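Local coordinates for BH1408 protein (PDB 4E0A) that probably transfers an acetyl group to an amino group of a substrate, as a member of the GNAT acetyltransferase family, at the interface of chains A and B. Numbering follows the deposited sequence. Chains: chain A/B, BH1408 protein.

Contact 1: the interface of chains A and B. Residues chain A 127-129, 149-151; chain B 128, 149-152.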
# COMPACT_ATOMS: atom_id res chain seq x y z
N LEU A 127 5.57 -0.01 -7.32
CA LEU A 127 6.12 0.98 -6.40
C LEU A 127 4.98 1.68 -5.70
O LEU A 127 3.83 1.56 -6.12
CB LEU A 127 7.00 2.00 -7.14
CG LEU A 127 6.34 2.87 -8.22
CD1 LEU A 127 5.57 4.09 -7.67
CD2 LEU A 127 7.41 3.32 -9.20
N ASP A 128 5.30 2.45 -4.66
CA ASP A 128 4.28 3.27 -4.03
C ASP A 128 4.63 4.73 -4.11
O ASP A 128 5.78 5.11 -3.91
CB ASP A 128 4.07 2.86 -2.58
CG ASP A 128 3.42 1.50 -2.45
OD1 ASP A 128 4.12 0.53 -2.09
OD2 ASP A 128 2.20 1.39 -2.73
N VAL A 129 3.63 5.55 -4.40
CA VAL A 129 3.86 6.98 -4.47
C VAL A 129 2.78 7.74 -3.68
O VAL A 129 1.60 7.36 -3.68
CB VAL A 129 3.93 7.45 -5.94
CG1 VAL A 129 2.59 7.20 -6.64
CG2 VAL A 129 4.33 8.92 -6.01
N LYS A 149 -3.85 -0.02 -6.80
CA LYS A 149 -4.72 0.18 -5.65
C LYS A 149 -4.23 1.41 -4.91
O LYS A 149 -3.12 1.90 -5.13
CB LYS A 149 -4.68 -1.04 -4.72
CG LYS A 149 -3.28 -1.43 -4.24
CD LYS A 149 -3.34 -2.60 -3.25
CE LYS A 149 -1.97 -3.22 -3.02
NZ LYS A 149 -1.08 -2.32 -2.23
N GLN A 150 -5.06 1.93 -4.01
CA GLN A 150 -4.65 3.09 -3.25
C GLN A 150 -5.01 2.98 -1.78
O GLN A 150 -6.01 2.35 -1.41
CB GLN A 150 -5.22 4.35 -3.88
CG GLN A 150 -6.71 4.43 -3.87
CD GLN A 150 -7.20 5.61 -4.68
OE1 GLN A 150 -8.20 6.23 -4.35
NE2 GLN A 150 -6.49 5.92 -5.75
N THR A 151 -4.18 3.59 -0.95
CA THR A 151 -4.45 3.69 0.47
C THR A 151 -5.27 4.93 0.70
O THR A 151 -4.89 6.04 0.29
CB THR A 151 -3.15 3.83 1.27
OG1 THR A 151 -2.31 2.71 1.01
CG2 THR A 151 -3.46 3.93 2.77
N ASP B 128 -7.21 0.01 2.15
CA ASP B 128 -6.74 -0.05 0.78
C ASP B 128 -7.85 -0.50 -0.17
O ASP B 128 -8.60 -1.44 0.14
CB ASP B 128 -5.53 -0.97 0.69
CG ASP B 128 -4.28 -0.33 1.26
OD1 ASP B 128 -3.91 -0.64 2.41
OD2 ASP B 128 -3.67 0.49 0.55
N LYS B 149 -1.82 7.49 -0.54
CA LYS B 149 -0.76 7.03 -1.45
C LYS B 149 -1.31 5.95 -2.36
O LYS B 149 -2.39 5.42 -2.12
CB LYS B 149 0.46 6.53 -0.68
CG LYS B 149 0.23 5.24 0.13
CD LYS B 149 1.47 4.85 0.92
CE LYS B 149 1.11 3.93 2.08
NZ LYS B 149 0.34 2.74 1.59
N GLN B 150 -0.58 5.60 -3.41
CA GLN B 150 -1.07 4.55 -4.29
C GLN B 150 0.04 3.64 -4.79
O GLN B 150 1.20 4.05 -4.95
CB GLN B 150 -1.85 5.15 -5.46
CG GLN B 150 -1.07 6.13 -6.28
CD GLN B 150 -1.91 6.69 -7.43
OE1 GLN B 150 -1.65 6.39 -8.59
NE2 GLN B 150 -2.91 7.49 -7.11
N THR B 151 -0.33 2.38 -5.00
CA THR B 151 0.58 1.40 -5.57
C THR B 151 0.43 1.48 -7.06
O THR B 151 -0.69 1.38 -7.59
CB THR B 151 0.22 -0.02 -5.12
OG1 THR B 151 0.22 -0.10 -3.69
CG2 THR B 151 1.21 -1.04 -5.70
N MSE B 152 1.55 1.65 -7.75
CA MSE B 152 1.56 1.70 -9.19
C MSE B 152 2.19 0.46 -9.73
O MSE B 152 3.03 -0.14 -9.06
CB MSE B 152 2.35 2.92 -9.61
CG MSE B 152 1.91 4.04 -8.77
SE MSE B 152 0.79 5.05 -9.92
CE MSE B 152 2.35 6.10 -10.32

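Contact 2: the interface of chains A and B. Residues chain A 86, 126, 147-149; chain B 29, 31-32, 130, 153.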
# COMPACT_ATOMS: atom_id res chain seq x y z
N ARG A 86 2.93 -14.58 -6.88
CA ARG A 86 3.34 -13.39 -7.60
C ARG A 86 4.83 -13.07 -7.45
O ARG A 86 5.38 -13.10 -6.35
CB ARG A 86 2.49 -12.21 -7.14
CG ARG A 86 2.43 -11.09 -8.11
CD ARG A 86 1.17 -10.29 -7.88
NE ARG A 86 1.32 -8.94 -8.42
CZ ARG A 86 1.16 -8.65 -9.70
NH1 ARG A 86 0.84 -9.61 -10.56
NH2 ARG A 86 1.32 -7.40 -10.11
N GLU A 126 6.43 -2.78 -9.51
CA GLU A 126 5.52 -2.06 -8.64
C GLU A 126 6.28 -1.02 -7.81
O GLU A 126 7.49 -1.14 -7.62
CB GLU A 126 4.78 -3.03 -7.71
CG GLU A 126 3.96 -4.08 -8.44
CD GLU A 126 3.17 -4.96 -7.47
OE1 GLU A 126 3.58 -5.05 -6.29
OE2 GLU A 126 2.15 -5.54 -7.89
N CYS A 147 -2.31 2.82 -11.86
CA CYS A 147 -2.66 2.61 -10.45
C CYS A 147 -3.27 1.24 -10.25
O CYS A 147 -4.23 0.86 -10.94
CB CYS A 147 -3.62 3.70 -9.94
SG CYS A 147 -4.10 3.48 -8.19
N GLN A 148 -2.69 0.49 -9.32
CA GLN A 148 -3.21 -0.83 -8.98
C GLN A 148 -4.24 -0.70 -7.87
O GLN A 148 -5.36 -1.22 -7.98
CB GLN A 148 -2.07 -1.71 -8.51
CG GLN A 148 -2.48 -3.14 -8.21
CD GLN A 148 -1.37 -3.90 -7.52
OE1 GLN A 148 -1.32 -3.96 -6.29
NE2 GLN A 148 -0.46 -4.45 -8.30
N LYS A 149 -3.85 -0.02 -6.80
CA LYS A 149 -4.72 0.18 -5.65
C LYS A 149 -4.23 1.41 -4.91
O LYS A 149 -3.12 1.90 -5.13
CB LYS A 149 -4.68 -1.04 -4.72
CG LYS A 149 -3.28 -1.43 -4.24
CD LYS A 149 -3.34 -2.60 -3.25
CE LYS A 149 -1.97 -3.22 -3.02
NZ LYS A 149 -1.08 -2.32 -2.23
N ARG B 29 -9.46 -8.51 -11.40
CA ARG B 29 -8.01 -8.71 -11.34
C ARG B 29 -7.63 -10.17 -11.08
O ARG B 29 -7.07 -10.50 -10.02
CB ARG B 29 -7.38 -7.81 -10.29
CG ARG B 29 -7.43 -6.31 -10.63
CD ARG B 29 -6.71 -6.00 -11.93
NE ARG B 29 -5.31 -6.41 -11.92
CZ ARG B 29 -4.29 -5.60 -11.62
NH1 ARG B 29 -4.53 -4.34 -11.28
NH2 ARG B 29 -3.05 -6.05 -11.65
N ASP B 31 -5.31 -11.76 -12.23
CA ASP B 31 -3.86 -11.92 -12.18
C ASP B 31 -3.36 -11.81 -10.76
O ASP B 31 -2.23 -12.20 -10.45
CB ASP B 31 -3.15 -10.90 -13.09
CG ASP B 31 -3.48 -9.45 -12.73
OD1 ASP B 31 -4.60 -9.17 -12.27
OD2 ASP B 31 -2.59 -8.59 -12.90
N ILE B 32 -4.20 -11.26 -9.89
CA ILE B 32 -3.84 -11.12 -8.48
C ILE B 32 -4.68 -12.03 -7.58
O ILE B 32 -4.15 -12.68 -6.67
CB ILE B 32 -3.95 -9.64 -8.02
CG1 ILE B 32 -2.91 -8.80 -8.76
CG2 ILE B 32 -3.77 -9.53 -6.51
CD1 ILE B 32 -3.11 -7.32 -8.64
N TYR B 130 -8.83 -1.39 -4.38
CA TYR B 130 -8.32 -1.59 -5.74
C TYR B 130 -8.87 -0.55 -6.70
O TYR B 130 -10.00 -0.11 -6.56
CB TYR B 130 -8.51 -3.04 -6.23
CG TYR B 130 -7.45 -3.92 -5.61
CD1 TYR B 130 -7.54 -4.29 -4.28
CD2 TYR B 130 -6.32 -4.30 -6.34
CE1 TYR B 130 -6.55 -5.06 -3.69
CE2 TYR B 130 -5.33 -5.07 -5.76
CZ TYR B 130 -5.45 -5.45 -4.43
OH TYR B 130 -4.47 -6.22 -3.85
N GLU B 153 1.77 0.06 -10.94
CA GLU B 153 2.24 -1.19 -11.51
C GLU B 153 2.53 -1.05 -13.00
O GLU B 153 1.88 -0.28 -13.71
CB GLU B 153 1.21 -2.30 -11.31
CG GLU B 153 -0.12 -2.00 -11.98
CD GLU B 153 -1.22 -3.01 -11.67
OE1 GLU B 153 -0.92 -4.13 -11.19
OE2 GLU B 153 -2.39 -2.66 -11.91
O HOH W 1 -1.92 -6.32 -4.45
O HOH W 2 0.74 -5.82 -12.19
O HOH W 3 -4.33 -1.40 -13.00

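Contact 3: the interface of chains A and B. Residues chain A 79-80, 82-84; chain B 30-34.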
# COMPACT_ATOMS: atom_id res chain seq x y z
N LEU A 79 1.85 -19.01 -3.39
CA LEU A 79 0.51 -19.41 -3.79
C LEU A 79 -0.35 -19.52 -2.53
O LEU A 79 0.07 -20.11 -1.53
CB LEU A 79 0.56 -20.75 -4.53
CG LEU A 79 -0.78 -21.31 -4.99
CD1 LEU A 79 -1.48 -20.37 -5.97
CD2 LEU A 79 -0.60 -22.70 -5.58
N LEU A 80 -1.52 -18.89 -2.57
CA LEU A 80 -2.51 -19.01 -1.50
C LEU A 80 -3.82 -19.45 -2.15
O LEU A 80 -3.98 -19.33 -3.37
CB LEU A 80 -2.69 -17.69 -0.77
CG LEU A 80 -1.48 -17.15 -0.01
CD1 LEU A 80 -1.85 -15.86 0.72
CD2 LEU A 80 -0.96 -18.19 0.98
N THR A 82 -6.57 -18.02 -2.13
CA THR A 82 -7.29 -16.88 -2.69
C THR A 82 -6.44 -15.85 -3.44
O THR A 82 -6.97 -14.88 -3.96
CB THR A 82 -8.14 -16.16 -1.62
OG1 THR A 82 -7.28 -15.63 -0.60
CG2 THR A 82 -9.12 -17.13 -0.98
N MSE A 83 -5.12 -16.06 -3.50
CA MSE A 83 -4.24 -15.10 -4.16
C MSE A 83 -3.27 -15.83 -5.07
O MSE A 83 -2.69 -16.84 -4.67
CB MSE A 83 -3.47 -14.28 -3.13
CG MSE A 83 -4.34 -13.53 -2.15
SE MSE A 83 -5.35 -12.12 -3.02
CE MSE A 83 -4.01 -10.70 -3.02
N GLN A 84 -3.10 -15.32 -6.29
CA GLN A 84 -2.13 -15.91 -7.21
C GLN A 84 -0.74 -15.73 -6.64
O GLN A 84 -0.47 -14.74 -5.94
CB GLN A 84 -2.21 -15.28 -8.60
CG GLN A 84 -3.60 -15.27 -9.23
CD GLN A 84 -4.08 -16.64 -9.71
OE1 GLN A 84 -3.45 -17.66 -9.44
NE2 GLN A 84 -5.20 -16.65 -10.41
N GLY B 30 -7.91 -11.04 -12.05
CA GLY B 30 -7.60 -12.45 -11.90
C GLY B 30 -6.12 -12.76 -11.91
O GLY B 30 -5.71 -13.90 -11.63
N ASP B 31 -5.31 -11.76 -12.23
CA ASP B 31 -3.86 -11.92 -12.18
C ASP B 31 -3.36 -11.81 -10.76
O ASP B 31 -2.23 -12.20 -10.45
CB ASP B 31 -3.15 -10.90 -13.09
CG ASP B 31 -3.48 -9.45 -12.73
OD1 ASP B 31 -4.60 -9.17 -12.27
OD2 ASP B 31 -2.59 -8.59 -12.90
N ILE B 32 -4.20 -11.26 -9.89
CA ILE B 32 -3.84 -11.12 -8.48
C ILE B 32 -4.68 -12.03 -7.58
O ILE B 32 -4.15 -12.68 -6.67
CB ILE B 32 -3.95 -9.64 -8.02
CG1 ILE B 32 -2.91 -8.80 -8.76
CG2 ILE B 32 -3.77 -9.53 -6.51
CD1 ILE B 32 -3.11 -7.32 -8.64
N PHE B 33 -5.98 -12.08 -7.85
CA PHE B 33 -6.93 -12.81 -7.02
C PHE B 33 -7.31 -14.13 -7.66
O PHE B 33 -7.42 -14.23 -8.88
CB PHE B 33 -8.19 -11.95 -6.83
CG PHE B 33 -7.92 -10.67 -6.12
CD1 PHE B 33 -7.60 -9.53 -6.83
CD2 PHE B 33 -7.96 -10.62 -4.74
CE1 PHE B 33 -7.34 -8.34 -6.17
CE2 PHE B 33 -7.70 -9.44 -4.07
CZ PHE B 33 -7.38 -8.30 -4.78
N ARG B 34 -7.51 -15.14 -6.82
CA ARG B 34 -7.76 -16.50 -7.28
C ARG B 34 -9.08 -16.99 -6.67
O ARG B 34 -9.34 -16.74 -5.49
CB ARG B 34 -6.61 -17.39 -6.80
CG ARG B 34 -6.77 -18.87 -7.06
CD ARG B 34 -5.49 -19.64 -6.67
NE ARG B 34 -5.51 -21.02 -7.19
CZ ARG B 34 -6.13 -22.04 -6.61
NH1 ARG B 34 -6.81 -21.86 -5.47
NH2 ARG B 34 -6.08 -23.25 -7.16
O HOH W 4 -1.59 -12.15 -5.90

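Contact 1: the interface of chains A and B
A:Thr151 and B:Asp128 meet where strand 146-155 of each chain is wedged between strands 124-130 and 146-155 of the other, and they show how an inter-chain sheet can be pinned by side chains as well as backbone. Followed outward, CB of A:Thr151 packs on CG of B:Lys149 at 3.8 Å. The hydroxyl OG1 lies anti to its own carbonyl carbon (chi1 -58°) and thereby faces both polar partners: it donates to the carboxylate OD2 of B:Asp128 at 2.6 Å, on the syn side and 23° out of plane, and accepts from the B:Lys149 ammonium NZ at 2.7 Å. The methyl CG2 has looser contact with the same OD2. An alanine here, lacking the hydroxyl that joins B:Lys149 NZ and B:Asp128 OD2, would probably leave the carboxylate short of a partner and the lysine tip free to turn. B:Thr151 repeats this arrangement with A:Asp128 and A:Lys149, whose NZ stands 3.0 Å from B:Thr151 OG1. On the opposite face of the sheet, CD1 of A:Leu127 touches CG of selenomethionine B:Met152 at 3.8 Å. Backbone pairing includes B:Gln150 N to A:Val129 O at 2.8 Å. The two copies of strand 146-155 run antiparallel and pair directly at A:Gln150 and B:Gln150, giving an exchanged-strand arrangement.

Contact 2: the interface of chains A and B
Carboxylate oxygen OE1 of B:Glu153 is gripped from both chains, a worked case of a buttressed acceptor at an interface. A:Gln148 NE2 reaches it at 2.9 Å through a nearly straight bond (173° at H), arriving from above the carboxylate plane although the oxygen lies in the amide's own plane. B:Arg29 NH2 donates to the same oxygen from the syn side, while B:Arg29 NH1 takes OE2 at 2.8 Å, an end-on grip that fixes the rotation of the carboxylate. B:Asp31 holds that guanidinium side-on, through NE and NH2, and so steadies the arginine that positions B:Glu153; the two acids are likely to stabilise the arginine's positive charge. On chain A, the amide NE2 also donates to A:Glu126 OE2 at 2.9 Å, and A:Arg86 NH2 approaches this oxygen from its opposite face. With CG anti to the backbone N (chi1 -176°), A:Gln148 extends toward B:Ile32, its CD meeting the CD1 methyl tip to tip. At the next residue of the chain A strand, A:Lys149 lays its CB over the centre of the B:Tyr130 ring, 4.0 Å above the plane. Water 1 joins the tyrosine hydroxyl OH, 2.6 Å away, to the amide oxygen OE1 of A:Gln148, 3.1 Å from the water.

Contact 3: the interface of chains A and B
This is a loop-to-loop interface between A:Thr82-A:Gln84 and B:Gly30-B:Arg34, which extends the association of the two copies beyond their shared sheet and illustrates how short antiparallel backbone pairing can join irregular segments. B:Arg34 N donates to A:Thr82 O at 2.9 Å, and A:Gln84 N donates to B:Ile32 O at 2.9 Å; both donors stand above the plane of the carbonyl they meet. Water 4 bridges that same B:Ile32 O, 2.7 Å from it, to A:Gln84 O. The side chain of A:Gln84 bends at chi2 (-73°), which turns its amide back toward the partner loop. There NE2 meets B:Gly30 O at 3.1 Å, nearly in line with the carbonyl bond, while the amide carbon CD packs on B:Arg34 CB at 3.9 Å. B:Arg34 crosses A:Gln84 at about a right angle and touches it with its aliphatic part. Selenomethionine A:Met83 lies alongside B:Phe33, its SE 3.5 Å from ring atom CD2. Its terminal methyl CE reaches the CG2 methyl of B:Ile32 at 3.7 Å, and that CG2 lies over the rim of one face of the B:Phe33 ring, within its own chain. In the fold, the chain A loop leads into strand 86-96, whereas the chain B loop follows helix 11-28 and precedes helix 42-50.

The three contacts run outward from the two-fold axis at contact 1 to the loops of contact 3 in the deposited assembly. The C-alpha centres of contact 1 and contact 2 lie about 10 Å apart, and the two contacts share A:Lys149; contact 2 and contact 3, about 11 Å apart, share B:Asp31 and B:Ile32. Contact 1 and contact 3 are separated by about 19 Å, with contact 2 between them. Paired strands thus give way to a polar network and then to loops. Two-fold symmetry repeats the series with the chains exchanged, and such extensive intertwining suggests a stable dimer, although the structure alone does not establish one in solution.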